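PDB 5TZJ: glycosyl transferase from Staphylococcus aureus, which is a family 2 glycosyl transferase that holds uridine-diphosphate-N-acetylglucosamine in a pocket. Local coordinates for residues E18-L23 with E51-K56; V36-C41 with R75-K80; V87-S92 with Q179-K184; N260-K265 with E269-W274. All coordinates share one frame; numbering follows the deposited sequence.

Contact 1. Residues E18-L23 with E51-K56; sequences ELLNSL and EKYRNK
Tyr53 lays one face of its ring on Leu20 and passes its hydroxyl on to Asn21, one residue further along helix 16-24. The methylene CB of Leu20 stands almost exactly over the middle of the phenol, 3.5 Å from CB to the centroid of the Tyr53 ring and 8° off its normal, a textbook CH-pi contact. From there the leucine reaches across the ring to one border, where CD1 of Leu20 lies 3.6 Å from CD1 of Tyr53.

Asn21 takes the far end of the ring. Its CB does not head for the loop, but with CG held beside the backbone N (chi1 -73°) the amide oxygen comes round to the ring edge, near the ring plane. OH of Tyr53 donates to OD1 of Asn21 over 2.6 Å, a short bond that arrives from above the carbonyl plane, 44° out of it.

Tyr53 itself sits in a type I beta turn from Glu51 to Arg54, and its side chain also touches Leu59 of the next strand and Thr17 of the same helix 16-24. The phenol is thus held in two ways at once, a ring face on aliphatic carbon and a hydroxyl paired with an amide oxygen, and together these set the place of the loop against the helix.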
# COMPACT_ATOMS: atom_id res chain seq x y z
N GLU A 18 1.78 -21.89 9.88
CA GLU A 18 0.94 -21.06 10.74
C GLU A 18 -0.24 -20.48 9.96
O GLU A 18 -1.39 -20.55 10.42
CB GLU A 18 1.76 -19.94 11.41
CG GLU A 18 3.22 -20.31 11.71
CD GLU A 18 3.40 -21.28 12.87
OE1 GLU A 18 4.57 -21.46 13.27
OE2 GLU A 18 2.42 -21.87 13.40
N LEU A 19 0.00 -20.00 8.74
CA LEU A 19 -1.10 -19.50 7.91
C LEU A 19 -2.13 -20.59 7.62
O LEU A 19 -3.33 -20.39 7.82
CB LEU A 19 -0.56 -18.94 6.60
CG LEU A 19 -1.64 -18.62 5.56
CD1 LEU A 19 -2.73 -17.67 6.08
CD2 LEU A 19 -0.94 -18.01 4.34
N LEU A 20 -1.67 -21.73 7.10
CA LEU A 20 -2.60 -22.78 6.70
C LEU A 20 -3.40 -23.31 7.89
O LEU A 20 -4.57 -23.65 7.73
CB LEU A 20 -1.85 -23.91 6.00
CG LEU A 20 -1.09 -23.49 4.73
CD1 LEU A 20 -0.03 -24.53 4.33
CD2 LEU A 20 -2.04 -23.23 3.58
N ASN A 21 -2.80 -23.36 9.09
CA ASN A 21 -3.55 -23.76 10.28
C ASN A 21 -4.65 -22.75 10.58
O ASN A 21 -5.77 -23.13 10.97
CB ASN A 21 -2.65 -23.89 11.51
CG ASN A 21 -1.76 -25.12 11.48
OD1 ASN A 21 -2.01 -26.07 10.74
ND2 ASN A 21 -0.72 -25.10 12.31
N SER A 22 -4.36 -21.46 10.38
CA SER A 22 -5.35 -20.43 10.68
C SER A 22 -6.50 -20.47 9.68
O SER A 22 -7.65 -20.20 10.04
CB SER A 22 -4.70 -19.04 10.71
OG SER A 22 -4.66 -18.47 9.41
N LEU A 23 -6.20 -20.84 8.42
CA LEU A 23 -7.25 -21.09 7.43
C LEU A 23 -8.06 -22.35 7.76
O LEU A 23 -9.29 -22.36 7.62
CB LEU A 23 -6.60 -21.18 6.04
CG LEU A 23 -5.86 -19.88 5.64
CD1 LEU A 23 -5.38 -19.87 4.19
CD2 LEU A 23 -6.78 -18.72 5.86
N GLU A 51 0.69 -29.21 0.41
CA GLU A 51 -0.12 -30.35 -0.01
C GLU A 51 -0.66 -31.17 1.15
O GLU A 51 -1.60 -31.96 0.95
CB GLU A 51 0.68 -31.24 -0.97
CG GLU A 51 0.64 -30.66 -2.36
CD GLU A 51 -0.72 -30.84 -2.98
OE1 GLU A 51 -1.15 -29.91 -3.73
OE2 GLU A 51 -1.35 -31.93 -2.74
N LYS A 52 -0.10 -31.03 2.35
CA LYS A 52 -0.70 -31.72 3.49
C LYS A 52 -2.10 -31.18 3.84
O LYS A 52 -2.80 -31.84 4.62
CB LYS A 52 0.22 -31.64 4.71
CG LYS A 52 1.68 -32.07 4.46
CD LYS A 52 2.51 -31.96 5.75
CE LYS A 52 4.01 -31.87 5.48
NZ LYS A 52 4.71 -33.20 5.56
N TYR A 53 -2.51 -30.03 3.29
CA TYR A 53 -3.82 -29.44 3.57
C TYR A 53 -4.85 -29.66 2.46
O TYR A 53 -5.97 -29.15 2.56
CB TYR A 53 -3.65 -27.93 3.83
CG TYR A 53 -2.90 -27.66 5.11
CD1 TYR A 53 -1.51 -27.71 5.13
CD2 TYR A 53 -3.58 -27.39 6.33
CE1 TYR A 53 -0.81 -27.49 6.29
CE2 TYR A 53 -2.88 -27.16 7.51
CZ TYR A 53 -1.48 -27.21 7.48
OH TYR A 53 -0.74 -27.00 8.61
N ARG A 54 -4.48 -30.43 1.42
CA ARG A 54 -5.33 -30.74 0.26
C ARG A 54 -6.75 -31.22 0.63
O ARG A 54 -7.74 -30.80 0.02
CB ARG A 54 -4.61 -31.80 -0.59
CG ARG A 54 -5.40 -32.51 -1.69
CD ARG A 54 -5.62 -31.64 -2.92
NE ARG A 54 -4.40 -31.03 -3.45
CZ ARG A 54 -4.40 -30.03 -4.33
NH1 ARG A 54 -5.56 -29.53 -4.76
NH2 ARG A 54 -3.25 -29.49 -4.76
N ASN A 55 -6.86 -32.10 1.61
CA ASN A 55 -8.17 -32.60 1.99
C ASN A 55 -8.74 -31.86 3.18
O ASN A 55 -9.86 -32.15 3.60
CB ASN A 55 -8.14 -34.11 2.29
CG ASN A 55 -7.74 -34.96 1.09
OD1 ASN A 55 -8.12 -34.69 -0.06
ND2 ASN A 55 -6.99 -36.01 1.36
N LYS A 56 -7.98 -30.92 3.73
CA LYS A 56 -8.45 -30.12 4.85
C LYS A 56 -9.05 -28.80 4.38
O LYS A 56 -10.05 -28.32 4.95
CB LYS A 56 -7.29 -29.87 5.81
CG LYS A 56 -7.68 -29.50 7.21
CD LYS A 56 -6.44 -29.14 8.01
CE LYS A 56 -6.56 -29.60 9.46
NZ LYS A 56 -5.85 -30.89 9.64

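Contact 2. Residues V36-C41 with R75-K80; sequences VVVDDC and RNVALK. With UD1 (uridine-diphosphate-N-acetylglucosamine), chain C.
Ala78 of helix 72-81 fits its single methyl group between two valines of strand 33-39, and this apolar contact carries most of the meeting between the two segments. CB of Ala78 is 3.6 Å from CG1 of Val36 and equally 3.6 Å from CG2 of Val38. The two valines use different branches: Val36 offers the methyl that lies anti to its backbone N (chi1 -172°), whereas Val38 offers CG2, which lies beside its backbone N; the two methyls converge on the same small residue. Val77 adds a looser touch through CG1, 4.2 Å from CG2 of Val38. The small alanine is consistent with the 7.9 Å approach of the axes of the short segments, whose N-to-C directions lie 146° apart, roughly antiparallel.

The polar interactions gather at the other end, on uridine-diphosphate-N-acetylglucosamine. Asp40, just past the strand, accepts from the uracil, with N3 of the ligand 2.6 Å from OD2 of Asp40 in a nearly straight bond of 164°. Arg75 reaches the sugar with an extended chain: its NH2 donates to O4' of the ligand at 2.8 Å and more weakly to O3', and NH1 makes a further weak bond to O4'. Salt bridges to Asp91 and Glu177 steady the guanidinium.

Val36 and Val38 bond through their backbones to strand 3-9, whose Ile6 also meets Ala78, while Val37 pairs with strand 59-63; helix 72-81 therefore packs across a parallel part of the central sheet.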
# COMPACT_ATOMS: atom_id res chain seq x y z
N VAL A 36 -6.04 -20.16 -2.58
CA VAL A 36 -5.35 -20.17 -3.86
C VAL A 36 -3.90 -19.83 -3.59
O VAL A 36 -3.57 -18.67 -3.29
CB VAL A 36 -5.97 -19.20 -4.87
CG1 VAL A 36 -5.32 -19.40 -6.26
CG2 VAL A 36 -7.49 -19.36 -4.90
N VAL A 37 -3.06 -20.84 -3.68
CA VAL A 37 -1.65 -20.73 -3.39
C VAL A 37 -0.93 -20.73 -4.72
O VAL A 37 -1.03 -21.71 -5.49
CB VAL A 37 -1.17 -21.89 -2.50
CG1 VAL A 37 0.38 -21.81 -2.30
CG2 VAL A 37 -1.91 -21.87 -1.15
N VAL A 38 -0.19 -19.65 -5.00
CA VAL A 38 0.70 -19.61 -6.14
C VAL A 38 2.13 -19.47 -5.64
O VAL A 38 2.50 -18.48 -5.00
CB VAL A 38 0.34 -18.49 -7.12
CG1 VAL A 38 1.32 -18.54 -8.35
CG2 VAL A 38 -1.07 -18.66 -7.54
N ASP A 39 2.96 -20.46 -5.96
CA ASP A 39 4.31 -20.52 -5.44
C ASP A 39 5.26 -19.90 -6.47
O ASP A 39 5.30 -20.33 -7.63
CB ASP A 39 4.73 -21.97 -5.13
CG ASP A 39 6.14 -22.05 -4.59
OD1 ASP A 39 6.34 -21.70 -3.39
OD2 ASP A 39 7.04 -22.42 -5.38
N ASP A 40 6.02 -18.91 -6.03
CA ASP A 40 6.92 -18.18 -6.93
C ASP A 40 8.26 -18.91 -7.08
O ASP A 40 9.34 -18.35 -6.83
CB ASP A 40 7.12 -16.76 -6.42
CG ASP A 40 7.44 -15.78 -7.53
OD1 ASP A 40 7.67 -16.26 -8.68
OD2 ASP A 40 7.49 -14.54 -7.25
N CYS A 41 8.16 -20.17 -7.50
CA CYS A 41 9.32 -21.02 -7.80
C CYS A 41 10.22 -21.21 -6.58
O CYS A 41 11.42 -20.95 -6.61
CB CYS A 41 10.12 -20.46 -8.98
SG CYS A 41 11.13 -21.78 -9.78
N ARG A 75 0.20 -13.17 -7.24
CA ARG A 75 -1.15 -12.81 -6.82
C ARG A 75 -2.06 -12.63 -8.04
O ARG A 75 -3.24 -13.03 -8.01
CB ARG A 75 -1.20 -11.56 -5.92
CG ARG A 75 -0.46 -11.64 -4.56
CD ARG A 75 -0.47 -10.23 -3.87
NE ARG A 75 0.12 -10.21 -2.53
CZ ARG A 75 0.91 -9.23 -2.10
NH1 ARG A 75 1.18 -8.23 -2.92
NH2 ARG A 75 1.41 -9.24 -0.86
N ASN A 76 -1.51 -12.08 -9.13
CA ASN A 76 -2.25 -11.96 -10.40
C ASN A 76 -2.68 -13.32 -10.94
O ASN A 76 -3.82 -13.49 -11.39
CB ASN A 76 -1.39 -11.25 -11.44
CG ASN A 76 -1.21 -9.76 -11.12
OD1 ASN A 76 -1.98 -9.21 -10.34
ND2 ASN A 76 -0.23 -9.12 -11.75
N VAL A 77 -1.77 -14.30 -10.94
CA VAL A 77 -2.12 -15.65 -11.39
C VAL A 77 -3.24 -16.20 -10.52
O VAL A 77 -4.22 -16.77 -11.03
CB VAL A 77 -0.88 -16.56 -11.35
CG1 VAL A 77 -1.25 -18.03 -11.70
CG2 VAL A 77 0.24 -15.97 -12.21
N ALA A 78 -3.13 -15.99 -9.20
CA ALA A 78 -4.15 -16.48 -8.28
C ALA A 78 -5.47 -15.76 -8.51
O ALA A 78 -6.55 -16.37 -8.41
CB ALA A 78 -3.72 -16.28 -6.83
N LEU A 79 -5.42 -14.43 -8.72
CA LEU A 79 -6.66 -13.68 -8.88
C LEU A 79 -7.46 -14.18 -10.08
O LEU A 79 -8.69 -14.34 -10.00
CB LEU A 79 -6.34 -12.18 -8.99
CG LEU A 79 -7.52 -11.19 -9.05
CD1 LEU A 79 -8.50 -11.44 -7.92
CD2 LEU A 79 -6.98 -9.72 -9.06
N LYS A 80 -6.76 -14.53 -11.17
CA LYS A 80 -7.45 -15.09 -12.34
C LYS A 80 -8.11 -16.43 -12.03
O LYS A 80 -9.22 -16.69 -12.49
CB LYS A 80 -6.46 -15.21 -13.50
CG LYS A 80 -6.34 -13.92 -14.32
CD LYS A 80 -4.90 -13.55 -14.62
CE LYS A 80 -4.81 -12.16 -15.28
NZ LYS A 80 -3.51 -11.44 -15.05
C1' UD1 C . 4.75 -6.10 2.90
C2' UD1 C . 3.26 -6.14 2.57
C3' UD1 C . 3.10 -7.11 1.45
C4' UD1 C . 3.67 -6.46 0.24
C5' UD1 C . 5.19 -6.41 0.42
C6' UD1 C . 5.84 -5.73 -0.75
C7' UD1 C . 1.97 -5.48 4.62
C8' UD1 C . 2.30 -4.03 4.31
N2' UD1 C . 2.46 -6.53 3.76
O1' UD1 C . 5.07 -7.35 3.38
O3' UD1 C . 1.72 -7.54 1.27
O4' UD1 C . 3.31 -7.19 -0.92
O5' UD1 C . 5.53 -5.69 1.67
O6' UD1 C . 5.11 -4.58 -1.10
O7' UD1 C . 1.34 -5.77 5.57
N1 UD1 C . 6.67 -13.37 -2.37
C2 UD1 C . 6.51 -13.96 -3.72
N3 UD1 C . 7.63 -13.90 -4.72
C4 UD1 C . 8.87 -13.23 -4.34
C5 UD1 C . 9.01 -12.61 -2.98
C6 UD1 C . 7.89 -12.68 -2.00
O2 UD1 C . 5.50 -14.49 -4.01
O4 UD1 C . 9.75 -13.18 -5.12
C1B UD1 C . 5.54 -13.40 -1.46
C2B UD1 C . 5.91 -13.83 0.06
O2' UD1 C . 5.99 -15.31 0.15
C3B UD1 C . 4.95 -13.28 0.80
C4B UD1 C . 4.51 -12.01 0.03
O4B UD1 C . 5.06 -12.16 -1.39
O3B UD1 C . 3.72 -14.15 0.85
C5B UD1 C . 5.04 -10.79 0.56
O5B UD1 C . 6.44 -10.83 0.55
PA UD1 C . 7.19 -10.46 1.97
O1A UD1 C . 8.64 -10.85 1.90
O2A UD1 C . 6.48 -11.16 3.12
O3A UD1 C . 6.98 -8.82 2.10
PB UD1 C . 6.61 -7.94 3.46
O1B UD1 C . 6.73 -8.72 4.75
O2B UD1 C . 7.71 -6.89 3.40

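Contact 3. Residues V87-S92 with Q179-K184; sequences VLFVDS and QLFTMK. With UD1 (uridine-diphosphate-N-acetylglucosamine), chain C.
Phe89 and Phe181 approach from opposite directions, one from strand 86-89 and the other from helix 177-188, and meet obliquely, where CE2 of Phe89 lies 3.7 Å from CZ of Phe181. The ring planes are almost perpendicular, at 88°, with centroids 5.5 Å apart, but the pair is neither a stack nor edge-to-face. Phe181 bridges the wide gap between the backbones by turning CG anti to its own N (chi1 176°).

A third ring positions both: Phe169 stacks on Phe181 and meets Phe89 edge-to-face, while Tyr157 makes another edge-to-face contact with Phe181. Ile6 and Leu162 add aliphatic cover to Phe89 and Phe181 respectively.

Beyond the strand the chain turns polar and takes hold of uridine-diphosphate-N-acetylglucosamine. O3' of the ligand donates to OD2 of Asp91 at 2.6 Å. Ser92 grips the ribose twice, with its N 2.8 Å from O3B of the ligand in a nearly straight bond (169°) and its OG 2.8 Å from O2'. With parallel strands flanked by helices, and Asp91 and Ser92 opening an Asp-Ser-Asp sequence directly after a sheet strand, the arrangement is consistent with the DXD motif of GT-A family 2 enzymes.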
# COMPACT_ATOMS: atom_id res chain seq x y z
N VAL A 87 -12.17 -11.57 -2.62
CA VAL A 87 -10.84 -12.09 -2.35
C VAL A 87 -10.26 -11.47 -1.09
O VAL A 87 -10.52 -10.31 -0.73
CB VAL A 87 -9.86 -11.92 -3.53
CG1 VAL A 87 -10.37 -12.67 -4.78
CG2 VAL A 87 -9.59 -10.47 -3.84
N LEU A 88 -9.43 -12.28 -0.42
CA LEU A 88 -8.60 -11.82 0.69
C LEU A 88 -7.17 -12.23 0.40
O LEU A 88 -6.91 -13.42 0.18
CB LEU A 88 -9.04 -12.43 2.02
CG LEU A 88 -8.10 -12.24 3.21
CD1 LEU A 88 -7.91 -10.77 3.59
CD2 LEU A 88 -8.66 -13.07 4.41
N PHE A 89 -6.26 -11.26 0.39
CA PHE A 89 -4.85 -11.53 0.21
C PHE A 89 -4.17 -11.69 1.57
O PHE A 89 -4.24 -10.80 2.41
CB PHE A 89 -4.17 -10.41 -0.58
CG PHE A 89 -4.72 -10.21 -1.96
CD1 PHE A 89 -4.25 -11.00 -3.05
CD2 PHE A 89 -5.75 -9.32 -2.18
CE1 PHE A 89 -4.77 -10.82 -4.33
CE2 PHE A 89 -6.27 -9.13 -3.46
CZ PHE A 89 -5.78 -9.88 -4.53
N VAL A 90 -3.50 -12.82 1.77
CA VAL A 90 -2.72 -13.04 2.98
C VAL A 90 -1.33 -13.46 2.58
O VAL A 90 -1.17 -14.41 1.81
CB VAL A 90 -3.33 -14.12 3.88
CG1 VAL A 90 -2.55 -14.16 5.20
CG2 VAL A 90 -4.79 -13.85 4.06
N ASP A 91 -0.33 -12.82 3.17
CA ASP A 91 1.04 -13.18 2.88
C ASP A 91 1.47 -14.40 3.67
O ASP A 91 0.93 -14.72 4.74
CB ASP A 91 1.96 -12.01 3.17
CG ASP A 91 1.77 -10.90 2.18
OD1 ASP A 91 1.20 -11.19 1.08
OD2 ASP A 91 2.18 -9.78 2.49
N SER A 92 2.45 -15.12 3.10
CA SER A 92 2.76 -16.47 3.54
C SER A 92 3.26 -16.53 4.98
O SER A 92 3.15 -17.59 5.62
CB SER A 92 3.77 -17.10 2.58
OG SER A 92 4.99 -16.37 2.59
N GLN A 179 0.57 -0.44 -3.75
CA GLN A 179 -0.01 0.89 -3.56
C GLN A 179 -0.93 1.23 -4.72
O GLN A 179 -2.03 1.76 -4.51
CB GLN A 179 1.10 1.93 -3.43
CG GLN A 179 1.88 1.74 -2.11
CD GLN A 179 2.79 2.91 -1.80
OE1 GLN A 179 2.49 4.07 -2.16
NE2 GLN A 179 3.89 2.63 -1.13
N LEU A 180 -0.51 0.90 -5.95
CA LEU A 180 -1.33 1.21 -7.13
C LEU A 180 -2.58 0.33 -7.14
O LEU A 180 -3.69 0.81 -7.38
CB LEU A 180 -0.48 1.00 -8.40
CG LEU A 180 -1.13 1.18 -9.79
CD1 LEU A 180 -1.73 2.59 -9.89
CD2 LEU A 180 -0.15 0.89 -10.96
N PHE A 181 -2.40 -0.96 -6.84
CA PHE A 181 -3.51 -1.91 -6.80
C PHE A 181 -4.61 -1.44 -5.86
O PHE A 181 -5.79 -1.37 -6.23
CB PHE A 181 -2.98 -3.27 -6.36
CG PHE A 181 -4.08 -4.34 -6.20
CD1 PHE A 181 -4.43 -5.14 -7.29
CD2 PHE A 181 -4.70 -4.55 -4.99
CE1 PHE A 181 -5.42 -6.14 -7.18
CE2 PHE A 181 -5.74 -5.56 -4.84
CZ PHE A 181 -6.08 -6.35 -5.95
N THR A 182 -4.25 -1.10 -4.63
CA THR A 182 -5.27 -0.73 -3.67
C THR A 182 -5.83 0.66 -3.95
O THR A 182 -7.01 0.90 -3.73
CB THR A 182 -4.68 -0.82 -2.26
OG1 THR A 182 -4.40 -2.21 -1.96
CG2 THR A 182 -5.68 -0.22 -1.20
N MET A 183 -5.01 1.58 -4.48
CA MET A 183 -5.55 2.90 -4.83
C MET A 183 -6.58 2.77 -5.94
O MET A 183 -7.64 3.42 -5.89
CB MET A 183 -4.43 3.88 -5.24
CG MET A 183 -3.75 4.56 -4.09
SD MET A 183 -4.82 5.65 -3.08
CE MET A 183 -5.74 6.52 -4.36
N LYS A 184 -6.28 1.94 -6.95
CA LYS A 184 -7.27 1.62 -7.98
C LYS A 184 -8.53 1.03 -7.38
O LYS A 184 -9.65 1.40 -7.76
CB LYS A 184 -6.67 0.63 -9.01
CG LYS A 184 -5.74 1.23 -10.08
CD LYS A 184 -5.11 0.11 -10.97
CE LYS A 184 -4.18 0.66 -12.08
NZ LYS A 184 -3.48 -0.39 -12.92
C1' UD1 C . 4.75 -6.10 2.90
C2' UD1 C . 3.26 -6.14 2.57
C3' UD1 C . 3.10 -7.11 1.45
C4' UD1 C . 3.67 -6.46 0.24
C5' UD1 C . 5.19 -6.41 0.42
C6' UD1 C . 5.84 -5.73 -0.75
C7' UD1 C . 1.97 -5.48 4.62
C8' UD1 C . 2.30 -4.03 4.31
N2' UD1 C . 2.46 -6.53 3.76
O1' UD1 C . 5.07 -7.35 3.38
O3' UD1 C . 1.72 -7.54 1.27
O4' UD1 C . 3.31 -7.19 -0.92
O5' UD1 C . 5.53 -5.69 1.67
O6' UD1 C . 5.11 -4.58 -1.10
O7' UD1 C . 1.34 -5.77 5.57
N1 UD1 C . 6.67 -13.37 -2.37
C2 UD1 C . 6.51 -13.96 -3.72
N3 UD1 C . 7.63 -13.90 -4.72
C4 UD1 C . 8.87 -13.23 -4.34
C5 UD1 C . 9.01 -12.61 -2.98
C6 UD1 C . 7.89 -12.68 -2.00
O2 UD1 C . 5.50 -14.49 -4.01
O4 UD1 C . 9.75 -13.18 -5.12
C1B UD1 C . 5.54 -13.40 -1.46
C2B UD1 C . 5.91 -13.83 0.06
O2' UD1 C . 5.99 -15.31 0.15
C3B UD1 C . 4.95 -13.28 0.80
C4B UD1 C . 4.51 -12.01 0.03
O4B UD1 C . 5.06 -12.16 -1.39
O3B UD1 C . 3.72 -14.15 0.85
C5B UD1 C . 5.04 -10.79 0.56
O5B UD1 C . 6.44 -10.83 0.55
PA UD1 C . 7.19 -10.46 1.97
O1A UD1 C . 8.64 -10.85 1.90
O2A UD1 C . 6.48 -11.16 3.12
O3A UD1 C . 6.98 -8.82 2.10
PB UD1 C . 6.61 -7.94 3.46
O1B UD1 C . 6.73 -8.72 4.75
O2B UD1 C . 7.71 -6.89 3.40

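Contact 4. Residues N260-K265 with E269-W274; sequences NGFSLK and EEQPQW
Phe262 and Trp274 supply the apolar part of this contact, their side chains sliding past each other in opposite directions. The Phe262 ring and the six-membered ring of Trp274 are nearly parallel, at 10°, but their centroids are 5.4 Å apart and the rings hardly overlap. Each ring instead lies by the other residue's methylene: CE1 of Phe262 is 3.4 Å from CB of Trp274, and in return CB of Phe262 is 3.7 Å from CE3 of Trp274. Phe262 has CG between its backbone N and carbonyl carbon (chi1 86°), which swings the ring toward helix 271-282, where Ile275 and Leu278 also touch it. Tyr312 meets the same ring.

The polar part belongs to Gln271, whose extended chain reaches the short helix 262-265. Its NE2 donates to the carbonyl O of Ser263 over 2.9 Å, but the bond is bent to 124° and weak. NE2 also bonds to O of Val266, while OE1 of Gln271 accepts from Arg313. CB of Ser263 rests 3.8 Å from that same OE1, and its hydroxyl turns to Glu316.

Both ends of one buried amide are therefore used: its nitrogen serves Ser263 in the short helix, weakly, and Val266 just after it, its oxygen an arginine of helix 309-321. That fixes the orientation of the amide, while the two aromatic side chains join the short helix to helix 271-282 by apolar contact.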
# COMPACT_ATOMS: atom_id res chain seq x y z
N ASN A 260 10.77 10.61 2.21
CA ASN A 260 11.00 11.46 3.41
C ASN A 260 12.47 11.51 3.84
O ASN A 260 13.01 10.52 4.33
CB ASN A 260 10.19 10.98 4.62
CG ASN A 260 10.24 12.03 5.81
OD1 ASN A 260 11.20 12.05 6.53
ND2 ASN A 260 9.29 12.92 5.89
N GLY A 261 13.14 12.65 3.69
CA GLY A 261 14.52 12.72 4.12
C GLY A 261 15.55 12.12 3.17
O GLY A 261 16.70 11.98 3.56
N PHE A 262 15.19 11.76 1.93
CA PHE A 262 16.15 11.02 1.09
C PHE A 262 17.41 11.85 0.82
O PHE A 262 18.52 11.29 0.71
CB PHE A 262 15.49 10.57 -0.25
CG PHE A 262 15.56 11.61 -1.33
CD1 PHE A 262 16.68 11.73 -2.15
CD2 PHE A 262 14.51 12.54 -1.49
CE1 PHE A 262 16.75 12.72 -3.12
CE2 PHE A 262 14.55 13.51 -2.44
CZ PHE A 262 15.69 13.62 -3.27
N SER A 263 17.28 13.18 0.76
CA SER A 263 18.46 14.03 0.52
C SER A 263 19.38 14.11 1.73
O SER A 263 20.55 14.50 1.58
CB SER A 263 18.01 15.42 0.03
OG SER A 263 17.42 16.29 1.01
N LEU A 264 18.92 13.68 2.91
CA LEU A 264 19.80 13.58 4.07
C LEU A 264 20.47 12.21 4.16
O LEU A 264 21.56 12.10 4.74
CB LEU A 264 19.02 13.79 5.38
CG LEU A 264 18.18 15.09 5.30
CD1 LEU A 264 17.30 15.30 6.51
CD2 LEU A 264 19.18 16.19 5.19
N LYS A 265 19.82 11.17 3.63
CA LYS A 265 20.27 9.79 3.85
C LYS A 265 21.01 9.17 2.66
O LYS A 265 21.90 8.34 2.86
CB LYS A 265 19.08 8.87 4.17
CG LYS A 265 18.15 9.36 5.28
CD LYS A 265 16.70 8.97 4.93
CE LYS A 265 15.78 9.15 6.11
NZ LYS A 265 16.32 8.35 7.22
N GLU A 269 26.27 11.22 -4.27
CA GLU A 269 26.48 10.95 -5.70
C GLU A 269 25.35 10.15 -6.33
O GLU A 269 25.27 10.10 -7.56
CB GLU A 269 27.82 10.22 -5.89
CG GLU A 269 27.87 8.85 -5.24
CD GLU A 269 28.33 8.87 -3.76
OE1 GLU A 269 28.53 7.77 -3.20
OE2 GLU A 269 28.50 9.96 -3.16
N GLU A 270 24.43 9.58 -5.52
CA GLU A 270 23.22 8.93 -5.99
C GLU A 270 22.02 9.85 -6.06
O GLU A 270 21.03 9.46 -6.68
CB GLU A 270 22.87 7.74 -5.08
CG GLU A 270 23.91 6.62 -5.19
CD GLU A 270 23.60 5.41 -4.31
OE1 GLU A 270 24.56 4.70 -3.93
OE2 GLU A 270 22.42 5.15 -4.01
N GLN A 271 22.07 11.04 -5.45
CA GLN A 271 20.86 11.84 -5.33
C GLN A 271 20.34 12.36 -6.66
O GLN A 271 19.13 12.56 -6.77
CB GLN A 271 21.04 13.03 -4.35
CG GLN A 271 21.23 12.52 -2.86
CD GLN A 271 21.39 13.64 -1.83
OE1 GLN A 271 21.10 14.82 -2.10
NE2 GLN A 271 21.88 13.28 -0.64
N PRO A 272 21.17 12.65 -7.67
CA PRO A 272 20.56 13.05 -8.96
C PRO A 272 19.67 11.98 -9.57
O PRO A 272 18.71 12.31 -10.27
CB PRO A 272 21.77 13.38 -9.84
CG PRO A 272 22.78 13.82 -8.85
CD PRO A 272 22.63 12.89 -7.68
N GLN A 273 19.97 10.70 -9.35
CA GLN A 273 19.04 9.67 -9.81
C GLN A 273 17.71 9.79 -9.07
O GLN A 273 16.63 9.60 -9.66
CB GLN A 273 19.60 8.28 -9.56
CG GLN A 273 20.84 7.93 -10.30
CD GLN A 273 21.46 6.64 -9.73
OE1 GLN A 273 20.75 5.62 -9.52
NE2 GLN A 273 22.76 6.69 -9.47
N TRP A 274 17.77 10.07 -7.77
CA TRP A 274 16.55 10.22 -6.98
C TRP A 274 15.73 11.43 -7.44
O TRP A 274 14.50 11.34 -7.59
CB TRP A 274 16.89 10.33 -5.47
CG TRP A 274 17.24 9.02 -4.85
CD1 TRP A 274 18.36 8.26 -5.11
CD2 TRP A 274 16.43 8.25 -3.94
NE1 TRP A 274 18.31 7.09 -4.37
CE2 TRP A 274 17.15 7.06 -3.65
CE3 TRP A 274 15.18 8.47 -3.32
CZ2 TRP A 274 16.66 6.08 -2.77
CZ3 TRP A 274 14.70 7.51 -2.40
CH2 TRP A 274 15.44 6.32 -2.15

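Overall arrangement
Contacts 1, 2 and 3 belong to the part of the chain with the large mixed sheet, whereas contact 4 lies in the helical linker region, its centre about 29 Å from that of contact 3 and 45 Å from that of contact 1. Contacts 2 and 3 are close, with centres about 13 Å apart, and share uridine-diphosphate-N-acetylglucosamine. They touch through a salt bridge, NH2 of Arg75 to OD1 of Asp91 at 2.8 Å, and through packing of Arg75 on Phe89 and Leu79 on Val87. Contact 1 sits further out: the side chain of Leu20 is about 11 Å from the ligand, but its neighbour Leu19 packs on Val90, joining helix 16-24 to the segment that carries Asp91 and Ser92.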